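Local coordinates for endonuclease V (Homo sapiens, PDB 6OZE), which probably hydrolyses inosine-containing RNA as a metal-ion-dependent, inosine-specific endoribonuclease of the RNase H-like clan, at residues A[134-139]-A[203-208]; A[41-46]-A[57-62]. The protein carries 4 engineered substitutions. All coordinates share one frame; numbering follows the deposited sequence.

Interaction 1. Residues A[134-139]-A[203-208]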
loop_
_atom_site.group_PDB
_atom_site.type_symbol
_atom_site.label_atom_id
_atom_site.label_comp_id
_atom_site.label_asym_id
_atom_site.label_seq_id
_atom_site.Cartn_x
_atom_site.Cartn_y
_atom_site.Cartn_z
ATOM N N LEU A 134 5.860 6.729 0.697
ATOM C CA LEU A 134 6.807 5.914 -0.056
ATOM C C LEU A 134 6.794 6.288 -1.534
ATOM O O LEU A 134 7.850 6.343 -2.176
ATOM C CB LEU A 134 6.477 4.430 0.139
ATOM C CG LEU A 134 7.402 3.435 -0.558
ATOM C CD1 LEU A 134 8.826 3.488 0.033
ATOM C CD2 LEU A 134 6.822 2.039 -0.430
ATOM N N GLY A 135 5.605 6.548 -2.100
ATOM C CA GLY A 135 5.535 6.894 -3.512
ATOM C C GLY A 135 6.289 8.165 -3.859
ATOM O O GLY A 135 7.022 8.221 -4.851
ATOM N N VAL A 136 6.112 9.222 -3.064
ATOM C CA VAL A 136 6.778 10.489 -3.367
ATOM C C VAL A 136 8.292 10.339 -3.269
ATOM O O VAL A 136 9.044 10.893 -4.079
ATOM C CB VAL A 136 6.243 11.611 -2.451
ATOM C CG1 VAL A 136 7.175 12.811 -2.451
ATOM C CG2 VAL A 136 4.840 12.035 -2.889
ATOM N N LEU A 137 8.763 9.593 -2.260
ATOM C CA LEU A 137 10.202 9.476 -2.044
ATOM C C LEU A 137 10.868 8.545 -3.054
ATOM O O LEU A 137 12.000 8.809 -3.466
ATOM C CB LEU A 137 10.477 9.037 -0.606
ATOM C CG LEU A 137 10.232 10.110 0.459
ATOM C CD1 LEU A 137 10.426 9.512 1.842
ATOM C CD2 LEU A 137 11.160 11.310 0.272
ATOM N N THR A 138 10.190 7.474 -3.480
ATOM C CA THR A 138 10.720 6.636 -4.554
ATOM C C THR A 138 10.434 7.204 -5.937
ATOM O O THR A 138 11.068 6.770 -6.907
ATOM C CB THR A 138 10.117 5.229 -4.504
ATOM O OG1 THR A 138 8.699 5.307 -4.674
ATOM C CG2 THR A 138 10.435 4.544 -3.177
ATOM N N ASP A 139 9.509 8.168 -6.038
ATOM C CA ASP A 139 8.958 8.641 -7.316
ATOM C C ASP A 139 8.464 7.483 -8.178
ATOM O O ASP A 139 8.727 7.418 -9.376
ATOM C CB ASP A 139 9.927 9.530 -8.083
ATOM C CG ASP A 139 9.215 10.439 -9.067
ATOM O OD1 ASP A 139 8.029 10.772 -8.827
ATOM O OD2 ASP A 139 9.839 10.809 -10.080
ATOM N N VAL A 203 -5.168 6.228 -3.615
ATOM C CA VAL A 203 -4.000 6.642 -4.385
ATOM C C VAL A 203 -2.840 6.887 -3.441
ATOM O O VAL A 203 -2.980 7.587 -2.433
ATOM C CB VAL A 203 -4.305 7.921 -5.172
ATOM C CG1 VAL A 203 -3.030 8.486 -5.785
ATOM C CG2 VAL A 203 -5.359 7.652 -6.249
ATOM N N GLY A 204 -1.681 6.332 -3.782
ATOM C CA GLY A 204 -0.453 6.747 -3.145
ATOM C C GLY A 204 0.178 7.891 -3.912
ATOM O O GLY A 204 0.281 9.013 -3.408
ATOM N N HIS A 205 0.583 7.620 -5.151
ATOM C CA HIS A 205 1.319 8.607 -5.936
ATOM C C HIS A 205 1.298 8.157 -7.386
ATOM O O HIS A 205 1.392 6.960 -7.669
ATOM C CB HIS A 205 2.773 8.693 -5.450
ATOM C CG HIS A 205 3.618 9.693 -6.178
ATOM N ND1 HIS A 205 3.281 11.026 -6.292
ATOM C CD2 HIS A 205 4.836 9.565 -6.762
ATOM C CE1 HIS A 205 4.237 11.668 -6.944
ATOM N NE2 HIS A 205 5.197 10.806 -7.232
ATOM N N ARG A 206 1.129 9.121 -8.295
ATOM C CA ARG A 206 1.265 8.896 -9.734
ATOM C C ARG A 206 0.305 7.842 -10.277
ATOM O O ARG A 206 0.646 7.108 -11.205
ATOM C CB ARG A 206 2.710 8.592 -10.140
ATOM C CG ARG A 206 3.605 9.802 -10.131
ATOM C CD ARG A 206 4.573 9.739 -11.286
ATOM N NE ARG A 206 5.830 9.102 -10.925
ATOM C CZ ARG A 206 6.514 8.297 -11.730
ATOM N NH1 ARG A 206 6.046 8.012 -12.938
ATOM N NH2 ARG A 206 7.660 7.764 -11.325
ATOM N N MET A 207 -0.893 7.751 -9.705
ATOM C CA MET A 207 -1.941 6.944 -10.313
ATOM C C MET A 207 -3.288 7.561 -9.971
ATOM O O MET A 207 -3.456 8.179 -8.921
ATOM C CB MET A 207 -1.868 5.491 -9.825
ATOM C CG MET A 207 -2.622 4.491 -10.725
ATOM S SD MET A 207 -1.816 2.873 -10.629
ATOM C CE MET A 207 -2.628 1.983 -11.962
ATOM N N SER A 208 -4.241 7.419 -10.887
ATOM C CA SER A 208 -5.607 7.813 -10.591
ATOM C C SER A 208 -6.271 6.728 -9.754
ATOM O O SER A 208 -5.857 5.564 -9.754
ATOM C CB SER A 208 -6.404 8.042 -11.876
ATOM O OG SER A 208 -6.638 6.802 -12.530
#

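Interaction 2. Residues A[41-46]-A[57-62]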
loop_
_atom_site.group_PDB
_atom_site.type_symbol
_atom_site.label_atom_id
_atom_site.label_comp_id
_atom_site.label_asym_id
_atom_site.label_seq_id
_atom_site.Cartn_x
_atom_site.Cartn_y
_atom_site.Cartn_z
ATOM N N GLY A 41 5.256 -4.356 -8.024
ATOM C CA GLY A 41 5.911 -4.617 -6.767
ATOM C C GLY A 41 4.910 -4.645 -5.624
ATOM O O GLY A 41 3.806 -4.091 -5.713
ATOM N N GLY A 42 5.308 -5.331 -4.559
ATOM C CA GLY A 42 4.544 -5.346 -3.325
ATOM C C GLY A 42 5.496 -5.154 -2.161
ATOM O O GLY A 42 6.643 -5.613 -2.201
ATOM N N VAL A 43 5.025 -4.449 -1.146
ATOM C CA VAL A 43 5.848 -4.168 0.034
ATOM C C VAL A 43 5.070 -4.502 1.292
ATOM O O VAL A 43 3.841 -4.380 1.339
ATOM C CB VAL A 43 6.406 -2.728 0.122
ATOM C CG1 VAL A 43 7.465 -2.482 -0.942
ATOM C CG2 VAL A 43 5.274 -1.697 0.048
ATOM N N ASP A 44 5.812 -4.894 2.340
ATOM C CA ASP A 44 5.214 -5.235 3.619
ATOM C C ASP A 44 6.200 -4.892 4.716
ATOM O O ASP A 44 7.405 -5.067 4.538
ATOM C CB ASP A 44 4.969 -6.739 3.752
ATOM C CG ASP A 44 4.511 -7.128 5.151
ATOM O OD1 ASP A 44 3.371 -6.795 5.545
ATOM O OD2 ASP A 44 5.316 -7.722 5.897
ATOM N N VAL A 45 5.671 -4.425 5.840
ATOM C CA VAL A 45 6.378 -4.434 7.114
ATOM C C VAL A 45 5.509 -5.175 8.112
ATOM O O VAL A 45 4.318 -4.870 8.249
ATOM C CB VAL A 45 6.691 -3.015 7.623
ATOM C CG1 VAL A 45 7.402 -3.088 8.987
ATOM C CG2 VAL A 45 7.555 -2.298 6.624
ATOM N N SER A 46 6.101 -6.138 8.816
ATOM C CA SER A 46 5.384 -6.942 9.792
ATOM C C SER A 46 6.179 -6.991 11.077
ATOM O O SER A 46 7.358 -7.345 11.054
ATOM C CB SER A 46 5.211 -8.377 9.287
ATOM O OG SER A 46 4.305 -8.398 8.187
ATOM N N ALA A 57 10.908 -6.157 6.977
ATOM C CA ALA A 57 10.493 -5.386 5.810
ATOM C C ALA A 57 10.770 -6.224 4.574
ATOM O O ALA A 57 11.851 -6.818 4.452
ATOM C CB ALA A 57 11.261 -4.059 5.734
ATOM N N SER A 58 9.789 -6.294 3.661
ATOM C CA SER A 58 9.930 -7.117 2.469
ATOM C C SER A 58 9.525 -6.351 1.217
ATOM O O SER A 58 8.587 -5.541 1.238
ATOM C CB SER A 58 9.062 -8.379 2.554
ATOM O OG SER A 58 9.488 -9.197 3.648
ATOM N N LEU A 59 10.238 -6.630 0.133
ATOM C CA LEU A 59 9.904 -6.133 -1.200
ATOM C C LEU A 59 9.878 -7.310 -2.149
ATOM O O LEU A 59 10.827 -8.101 -2.193
ATOM C CB LEU A 59 10.954 -5.108 -1.653
ATOM C CG LEU A 59 10.962 -4.747 -3.143
ATOM C CD1 LEU A 59 9.685 -3.992 -3.500
ATOM C CD2 LEU A 59 12.183 -3.895 -3.458
ATOM N N VAL A 60 8.782 -7.437 -2.903
ATOM C CA VAL A 60 8.681 -8.451 -3.942
ATOM C C VAL A 60 8.346 -7.761 -5.255
ATOM O O VAL A 60 7.752 -6.679 -5.275
ATOM C CB VAL A 60 7.642 -9.550 -3.630
ATOM C CG1 VAL A 60 8.006 -10.278 -2.331
ATOM C CG2 VAL A 60 6.210 -8.964 -3.579
ATOM N N VAL A 61 8.789 -8.358 -6.352
ATOM C CA VAL A 61 8.369 -7.923 -7.681
ATOM C C VAL A 61 7.778 -9.125 -8.396
ATOM O O VAL A 61 8.364 -10.214 -8.377
ATOM C CB VAL A 61 9.533 -7.330 -8.493
ATOM C CG1 VAL A 61 9.027 -6.832 -9.856
ATOM C CG2 VAL A 61 10.213 -6.202 -7.696
ATOM N N LEU A 62 6.610 -8.935 -9.011
ATOM C CA LEU A 62 5.936 -9.983 -9.756
ATOM C C LEU A 62 5.798 -9.578 -11.219
ATOM O O LEU A 62 5.646 -8.398 -11.549
ATOM C CB LEU A 62 4.522 -10.245 -9.197
ATOM C CG LEU A 62 4.380 -11.071 -7.919
ATOM C CD1 LEU A 62 5.068 -10.445 -6.716
ATOM C CD2 LEU A 62 2.895 -11.301 -7.629
#

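Interaction 1. Residues A[134-139]-A[203-208]
Asp139 and His205 make the main polar link between the ends of helix 130-138 and strand 199-205. His205 NE2 donates to Asp139 OD1 over 3.3 Å at an N-H...O angle of 161°, with the oxygen in the imidazole plane. ND1 accepts from Val21 N, so both ring nitrogens are engaged, fixing the ring's rotation. Asp139 OD1 also lies 3.5 Å from Arg206 NE, a long salt bridge with at most a weak hydrogen bond, from a guanidinium whose placement is uncertain; Arg206 NH1 pairs more strongly with Glu26.

Apolar contacts sandwich the imidazole. Val136 CG2 lies over one face, 4.1 Å from the ring centroid and 20° off its normal, a CH-pi contact of the modelled conformer, less certain because Val136 has two; Arg206 CG sits 3.4 Å above the opposite face, toward the rim. With CG anti to the backbone N (chi1 -179°), His205 brings its CD2 within 3.2 Å of Gly135 O. His205 CB approaches Gly135 CA to 3.8 Å, possible because Gly135 lacks a side chain: a CB there would point at His205 CB and collide with it.

Asp139, at positive phi, is the C-prime residue of a Schellman motif in which Leu140 N bonds to Gly135 O. Gly204 and His205 form a classic beta bulge opposite Cys142 on strand 142-146. Leu134 and Leu137 pack on helix 89-106, and Met207 touches helix 209-218.

Interaction 2. Residues A[41-46]-A[57-62]
Gly41 to Val45 pair with Val61 to Ala57 as the two antiparallel strands of a beta hairpin, buried within the large mixed sheet; the segment axes run at 163° and approach to 4.6 Å. Two hydrogen-bonded pairs fix the register. Gly42 and Val60 exchange bonds both ways, with Val60 N to Gly42 O at 2.9 Å and nearly straight (172°), and Asp44 and Ser58 do the same, with Ser58 N to Asp44 O at 2.8 Å. Between them, at the non-hydrogen-bonded pair Val43-Leu59, Val43 CA approaches Ser58 O to 3.3 Å in a CA-H...O contact.

Val43 and Leu59 share one face of the sheet, their branches meeting at 3.7 Å between CG1 and CD1; helix 89-106 covers the Val43 face. Across the other face, Val60 CG2 lies 3.6 Å from Gly42 O, covering the side-chain-free Gly42. Farther along that face, Ser46 OG donates to the syn lone pair of Asp44 OD2 over 2.6 Å, and Ser235 of helix 226-242 hydrogen-bonds both OD2 and Ser58 OG. Strand 69-78 continues the antiparallel run beyond 54-63, giving the three antiparallel strands with which RNase H-like folds begin.

In the fold
Interaction 2 comes first along the chain and closes before interaction 1 opens; their centres are about 16 Å apart. Both belong to the same mixed sheet. Strands 54-63 and 39-47 form the hairpin, the parallel strands 115-118 and 142-146 follow beside it, and 199-205 comes next, antiparallel. The contacts meet directly where Leu134 CD2 packs 4.1 Å from Val43 CG2, and helix 89-106 touches both through Leu96, which meets these same two residues. Interaction 2, a strand pairing, builds the sheet itself, whereas interaction 1 secures a covering helix to a strand end. Together they join sheet and helix layer in the RNase H-like domain of this nuclease.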